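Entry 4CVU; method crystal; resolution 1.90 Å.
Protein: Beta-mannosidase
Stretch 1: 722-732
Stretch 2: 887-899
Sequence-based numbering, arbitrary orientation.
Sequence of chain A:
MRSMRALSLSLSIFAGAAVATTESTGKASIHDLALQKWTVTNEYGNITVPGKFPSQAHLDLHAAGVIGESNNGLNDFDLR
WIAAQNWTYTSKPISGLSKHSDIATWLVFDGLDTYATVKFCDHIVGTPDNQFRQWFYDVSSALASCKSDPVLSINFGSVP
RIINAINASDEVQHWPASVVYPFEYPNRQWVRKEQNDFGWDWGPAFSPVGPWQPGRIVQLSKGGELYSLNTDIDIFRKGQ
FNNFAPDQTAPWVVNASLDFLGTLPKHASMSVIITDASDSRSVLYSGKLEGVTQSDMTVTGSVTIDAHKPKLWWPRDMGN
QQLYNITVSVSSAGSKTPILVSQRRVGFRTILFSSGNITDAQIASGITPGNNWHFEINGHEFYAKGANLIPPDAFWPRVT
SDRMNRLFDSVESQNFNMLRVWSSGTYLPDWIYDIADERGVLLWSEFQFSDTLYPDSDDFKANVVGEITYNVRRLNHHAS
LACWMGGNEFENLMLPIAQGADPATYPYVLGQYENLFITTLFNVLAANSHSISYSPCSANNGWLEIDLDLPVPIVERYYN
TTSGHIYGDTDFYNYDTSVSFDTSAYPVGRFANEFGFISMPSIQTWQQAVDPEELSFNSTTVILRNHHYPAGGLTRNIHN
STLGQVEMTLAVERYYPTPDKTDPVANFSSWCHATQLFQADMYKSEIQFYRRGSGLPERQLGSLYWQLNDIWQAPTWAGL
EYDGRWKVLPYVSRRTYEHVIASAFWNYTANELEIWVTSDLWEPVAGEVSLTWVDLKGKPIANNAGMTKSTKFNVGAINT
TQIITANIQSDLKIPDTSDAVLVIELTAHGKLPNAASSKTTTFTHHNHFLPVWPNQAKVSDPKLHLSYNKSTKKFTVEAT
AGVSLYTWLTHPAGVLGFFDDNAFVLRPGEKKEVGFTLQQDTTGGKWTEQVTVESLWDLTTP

Stretch 1 (722-732) YDGRWKVLPYV
Stretch 2 887-899: TWLTHPAGVLGFF

This is a side-chain-driven contact between a loop running into a helix and a two-stranded segment, a contact that buries 647 Å² in total, both sides summed, and is held by an arginine stack, an aromatic cluster and three direct hydrogen bonds, with no hydrogen bond running from backbone to backbone.

Stretch 1 is loop from Tyr722 and is helical at 729-732. Arg725 (phi/psi -63/137) and Trp726 (-76/128) are extended, whereas Val728 (-66/-36) already has helix-like angles; its O accepts weak bonds from Tyr731 N (3.2 Å) and Val732 N (3.4 Å). In stretch 2, strand 887-890 leads through a type I turn, Pro892 to Val895, into a second strand from Val895. The register is set by CA-CA distances of 6.9 Å for Arg725-Leu896, 6.8 Å for Trp726-Phe898, 8.4 Å for Val728-Trp888 and 8.5 Å for Tyr731-Phe899. Between Arg725 and Tyr731, the chain therefore advances in the same sense as the second strand.

Arg725 (chi1-chi4 177°, 179°, -74°, -94°) starts sideways and brings its end to His891 (chi1 75°, chi2 86°). The guanidinium lies flat on the imidazole, centres 3.8 Å apart and planes at 9°, while Arg725 NH1 and NH2 donate to His891 O at 3.0 and 3.1 Å. One residue thus supplies both a ring face and a carbonyl acceptor to the cation. Each partner is also held within its own stretch: Arg725 N donates to Asp723 OD1 (2.9 Å), and His891 ND1 to Pro892 O (2.9 Å). A water links Trp726 N (3.1 Å), His891 NE2 (3.0 Å) and Gly897 O (2.5 Å), accepting from the first and donating to the last.

Trp726 (chi1 -74°, chi2 34°) and Phe898 (chi1 48°, chi2 84°) both point toward the opposing stretch. The Trp726 six-membered ring and Phe898 ring form an offset stack, centroids 4.6 Å apart and planes at 19°; Phe898 CB lies 3.6 Å from the centroid of the Trp726 five-membered ring, 13° off its normal, giving a CH-pi contact.

Trp888 (chi1 180°, chi2 -108°) reaches Val728 (chi1 178°), whose CG2 sits 3.8 Å from the centroid of the Trp888 six-membered ring, over one face. Tyr731 CD2 approaches Trp888 CZ3 to 3.6 Å in an oblique aromatic pairing, planes at 88°. Tyr731 (chi1 -74°, chi2 -71°) points toward stretch 2, where its OH accepts from Phe899 N (3.1 Å, 166°), tying the helix to the backbone of Phe899. Phe899 (chi1 -64°, chi2 -85°) turns its ring edge to that hydroxyl, with CD2 3.4 Å from Tyr731 OH.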

# COMPACT_ATOMS: atom_id res chain seq x y z
N TYR A 722 -14.73 3.72 6.74
CA TYR A 722 -13.90 3.81 7.91
C TYR A 722 -13.51 5.24 8.22
O TYR A 722 -13.53 5.66 9.39
CB TYR A 722 -12.68 2.88 7.79
CG TYR A 722 -11.66 2.98 8.93
CD1 TYR A 722 -11.94 2.56 10.25
CD2 TYR A 722 -10.40 3.50 8.68
CE1 TYR A 722 -11.00 2.68 11.25
CE2 TYR A 722 -9.45 3.61 9.67
CZ TYR A 722 -9.75 3.18 10.97
OH TYR A 722 -8.75 3.29 11.94
N ASP A 723 -13.22 6.00 7.17
CA ASP A 723 -12.62 7.35 7.37
C ASP A 723 -13.75 8.38 7.41
O ASP A 723 -13.53 9.56 7.59
CB ASP A 723 -11.58 7.66 6.32
CG ASP A 723 -12.14 8.01 4.94
OD1 ASP A 723 -13.34 7.77 4.57
OD2 ASP A 723 -11.28 8.46 4.17
N GLY A 724 -14.96 7.89 7.20
CA GLY A 724 -16.13 8.74 7.19
C GLY A 724 -16.79 8.97 5.84
O GLY A 724 -17.86 9.54 5.81
N ARG A 725 -16.15 8.53 4.73
CA ARG A 725 -16.60 8.84 3.38
C ARG A 725 -17.99 8.23 3.23
O ARG A 725 -18.16 7.12 3.60
CB ARG A 725 -15.71 8.15 2.32
CG ARG A 725 -16.19 8.39 0.87
CD ARG A 725 -15.33 7.75 -0.19
NE ARG A 725 -14.08 8.50 -0.34
CZ ARG A 725 -13.85 9.48 -1.23
NH1 ARG A 725 -14.77 9.87 -2.10
NH2 ARG A 725 -12.65 10.11 -1.23
N TRP A 726 -18.88 8.97 2.63
CA TRP A 726 -20.23 8.53 2.29
C TRP A 726 -20.25 7.60 1.07
O TRP A 726 -19.77 7.93 0.01
CB TRP A 726 -21.08 9.74 2.02
CG TRP A 726 -21.45 10.50 3.24
CD1 TRP A 726 -20.71 10.66 4.33
CD2 TRP A 726 -22.70 11.15 3.50
NE1 TRP A 726 -21.38 11.41 5.27
CE2 TRP A 726 -22.61 11.73 4.78
CE3 TRP A 726 -23.85 11.35 2.75
CZ2 TRP A 726 -23.64 12.44 5.35
CZ3 TRP A 726 -24.88 12.08 3.30
CH2 TRP A 726 -24.77 12.60 4.62
N LYS A 727 -20.90 6.45 1.23
CA LYS A 727 -21.34 5.64 0.12
C LYS A 727 -22.51 6.36 -0.53
O LYS A 727 -22.86 7.48 -0.14
CB LYS A 727 -21.80 4.25 0.59
CG LYS A 727 -20.69 3.41 1.24
CD LYS A 727 -21.07 1.93 1.29
CE LYS A 727 -20.00 1.13 2.04
NZ LYS A 727 -20.30 -0.31 2.31
N VAL A 728 -23.12 5.70 -1.52
CA VAL A 728 -24.35 6.15 -2.12
C VAL A 728 -25.49 6.10 -1.08
O VAL A 728 -26.32 6.98 -1.08
CB VAL A 728 -24.74 5.36 -3.38
CG1 VAL A 728 -26.06 5.82 -3.97
CG2 VAL A 728 -23.67 5.50 -4.44
N LEU A 729 -25.49 5.09 -0.21
CA LEU A 729 -26.59 4.87 0.76
C LEU A 729 -27.04 6.10 1.59
O LEU A 729 -28.21 6.43 1.64
CB LEU A 729 -26.26 3.73 1.71
CG LEU A 729 -27.20 3.52 2.90
CD1 LEU A 729 -28.63 3.22 2.43
CD2 LEU A 729 -26.63 2.37 3.69
N PRO A 730 -26.12 6.75 2.26
CA PRO A 730 -26.51 7.86 3.14
C PRO A 730 -27.11 9.04 2.41
O PRO A 730 -27.83 9.80 3.05
CB PRO A 730 -25.16 8.24 3.86
CG PRO A 730 -24.12 7.59 3.05
CD PRO A 730 -24.71 6.37 2.42
N TYR A 731 -26.75 9.27 1.13
CA TYR A 731 -27.35 10.31 0.31
C TYR A 731 -28.80 9.99 0.03
O TYR A 731 -29.67 10.88 0.06
CB TYR A 731 -26.60 10.46 -1.00
CG TYR A 731 -25.25 11.15 -0.85
CD1 TYR A 731 -25.19 12.51 -0.57
CD2 TYR A 731 -24.07 10.45 -0.97
CE1 TYR A 731 -23.96 13.14 -0.42
CE2 TYR A 731 -22.85 11.09 -0.83
CZ TYR A 731 -22.82 12.44 -0.54
OH TYR A 731 -21.60 13.10 -0.43
N VAL A 732 -29.08 8.73 -0.28
CA VAL A 732 -30.47 8.25 -0.50
C VAL A 732 -31.38 8.15 0.75
O VAL A 732 -32.54 8.56 0.73
CB VAL A 732 -30.46 6.90 -1.23
CG1 VAL A 732 -31.88 6.44 -1.52
CG2 VAL A 732 -29.71 7.03 -2.56
N THR A 887 -26.76 10.69 -10.87
CA THR A 887 -25.63 11.64 -10.99
C THR A 887 -24.85 11.62 -9.73
O THR A 887 -25.45 11.69 -8.66
CB THR A 887 -26.20 13.05 -11.24
OG1 THR A 887 -27.14 12.99 -12.32
CG2 THR A 887 -25.11 14.08 -11.59
N TRP A 888 -23.49 11.62 -9.80
CA TRP A 888 -22.70 11.24 -8.65
C TRP A 888 -21.43 12.04 -8.66
O TRP A 888 -20.67 11.89 -9.59
CB TRP A 888 -22.36 9.73 -8.71
CG TRP A 888 -21.53 9.27 -7.55
CD1 TRP A 888 -20.20 8.92 -7.56
CD2 TRP A 888 -21.96 9.15 -6.18
NE1 TRP A 888 -19.79 8.56 -6.28
CE2 TRP A 888 -20.85 8.71 -5.42
CE3 TRP A 888 -23.18 9.34 -5.54
CZ2 TRP A 888 -20.92 8.49 -4.07
CZ3 TRP A 888 -23.25 9.12 -4.17
CH2 TRP A 888 -22.14 8.71 -3.45
N LEU A 889 -21.24 12.81 -7.60
CA LEU A 889 -20.02 13.58 -7.37
C LEU A 889 -19.15 12.79 -6.46
O LEU A 889 -19.64 12.20 -5.50
CB LEU A 889 -20.39 14.89 -6.71
CG LEU A 889 -21.28 15.81 -7.57
CD1 LEU A 889 -22.10 16.70 -6.67
CD2 LEU A 889 -20.45 16.63 -8.49
N THR A 890 -17.84 12.79 -6.73
CA THR A 890 -16.91 12.05 -5.97
C THR A 890 -15.88 13.07 -5.54
O THR A 890 -15.28 13.64 -6.41
CB THR A 890 -16.18 10.97 -6.83
OG1 THR A 890 -17.13 10.06 -7.39
CG2 THR A 890 -15.19 10.20 -5.94
N HIS A 891 -15.73 13.30 -4.23
CA HIS A 891 -14.62 14.13 -3.69
C HIS A 891 -13.33 13.31 -3.61
O HIS A 891 -13.38 12.10 -3.46
CB HIS A 891 -15.03 14.72 -2.33
CG HIS A 891 -15.03 13.74 -1.20
ND1 HIS A 891 -13.89 13.47 -0.47
CD2 HIS A 891 -16.02 13.02 -0.63
CE1 HIS A 891 -14.17 12.60 0.48
NE2 HIS A 891 -15.46 12.31 0.39
N PRO A 892 -12.16 13.96 -3.71
CA PRO A 892 -10.92 13.22 -3.71
C PRO A 892 -10.50 12.77 -2.32
O PRO A 892 -11.11 13.14 -1.32
CB PRO A 892 -9.91 14.25 -4.24
CG PRO A 892 -10.42 15.54 -3.72
CD PRO A 892 -11.93 15.40 -3.87
N ALA A 893 -9.43 12.00 -2.31
CA ALA A 893 -8.77 11.53 -1.10
C ALA A 893 -8.37 12.58 -0.08
O ALA A 893 -8.42 12.33 1.11
CB ALA A 893 -7.52 10.68 -1.46
N GLY A 894 -7.91 13.74 -0.48
CA GLY A 894 -7.33 14.63 0.60
C GLY A 894 -8.32 15.41 1.48
O GLY A 894 -7.90 16.27 2.30
N VAL A 895 -9.61 15.10 1.39
CA VAL A 895 -10.62 15.91 2.04
C VAL A 895 -11.69 15.03 2.69
O VAL A 895 -11.98 13.94 2.18
CB VAL A 895 -11.23 16.91 1.00
CG1 VAL A 895 -12.12 16.21 -0.00
CG2 VAL A 895 -12.03 17.97 1.70
N LEU A 896 -12.22 15.48 3.85
CA LEU A 896 -13.33 14.80 4.52
C LEU A 896 -14.60 15.67 4.53
O LEU A 896 -14.50 16.87 4.72
CB LEU A 896 -12.90 14.45 5.94
CG LEU A 896 -11.69 13.51 6.04
CD1 LEU A 896 -11.19 13.42 7.47
CD2 LEU A 896 -12.08 12.14 5.51
N GLY A 897 -15.77 15.06 4.32
CA GLY A 897 -17.01 15.77 4.29
C GLY A 897 -18.08 15.08 3.49
O GLY A 897 -18.00 13.88 3.26
N PHE A 898 -19.07 15.84 3.05
CA PHE A 898 -20.16 15.30 2.26
C PHE A 898 -20.88 16.43 1.52
O PHE A 898 -20.93 17.56 1.99
CB PHE A 898 -21.11 14.47 3.13
CG PHE A 898 -21.53 15.16 4.41
CD1 PHE A 898 -22.60 16.07 4.40
CD2 PHE A 898 -20.88 14.92 5.60
CE1 PHE A 898 -23.01 16.71 5.57
CE2 PHE A 898 -21.27 15.56 6.78
CZ PHE A 898 -22.33 16.48 6.75
N PHE A 899 -21.45 16.09 0.37
CA PHE A 899 -22.23 17.01 -0.45
C PHE A 899 -23.66 17.14 0.11
O PHE A 899 -24.15 16.23 0.80
CB PHE A 899 -22.28 16.51 -1.90
CG PHE A 899 -20.94 16.46 -2.58
CD1 PHE A 899 -20.42 17.60 -3.20
CD2 PHE A 899 -20.20 15.28 -2.61
CE1 PHE A 899 -19.17 17.58 -3.82
CE2 PHE A 899 -18.95 15.25 -3.22
CZ PHE A 899 -18.44 16.40 -3.84
O HOH W 1 -17.97 11.78 1.85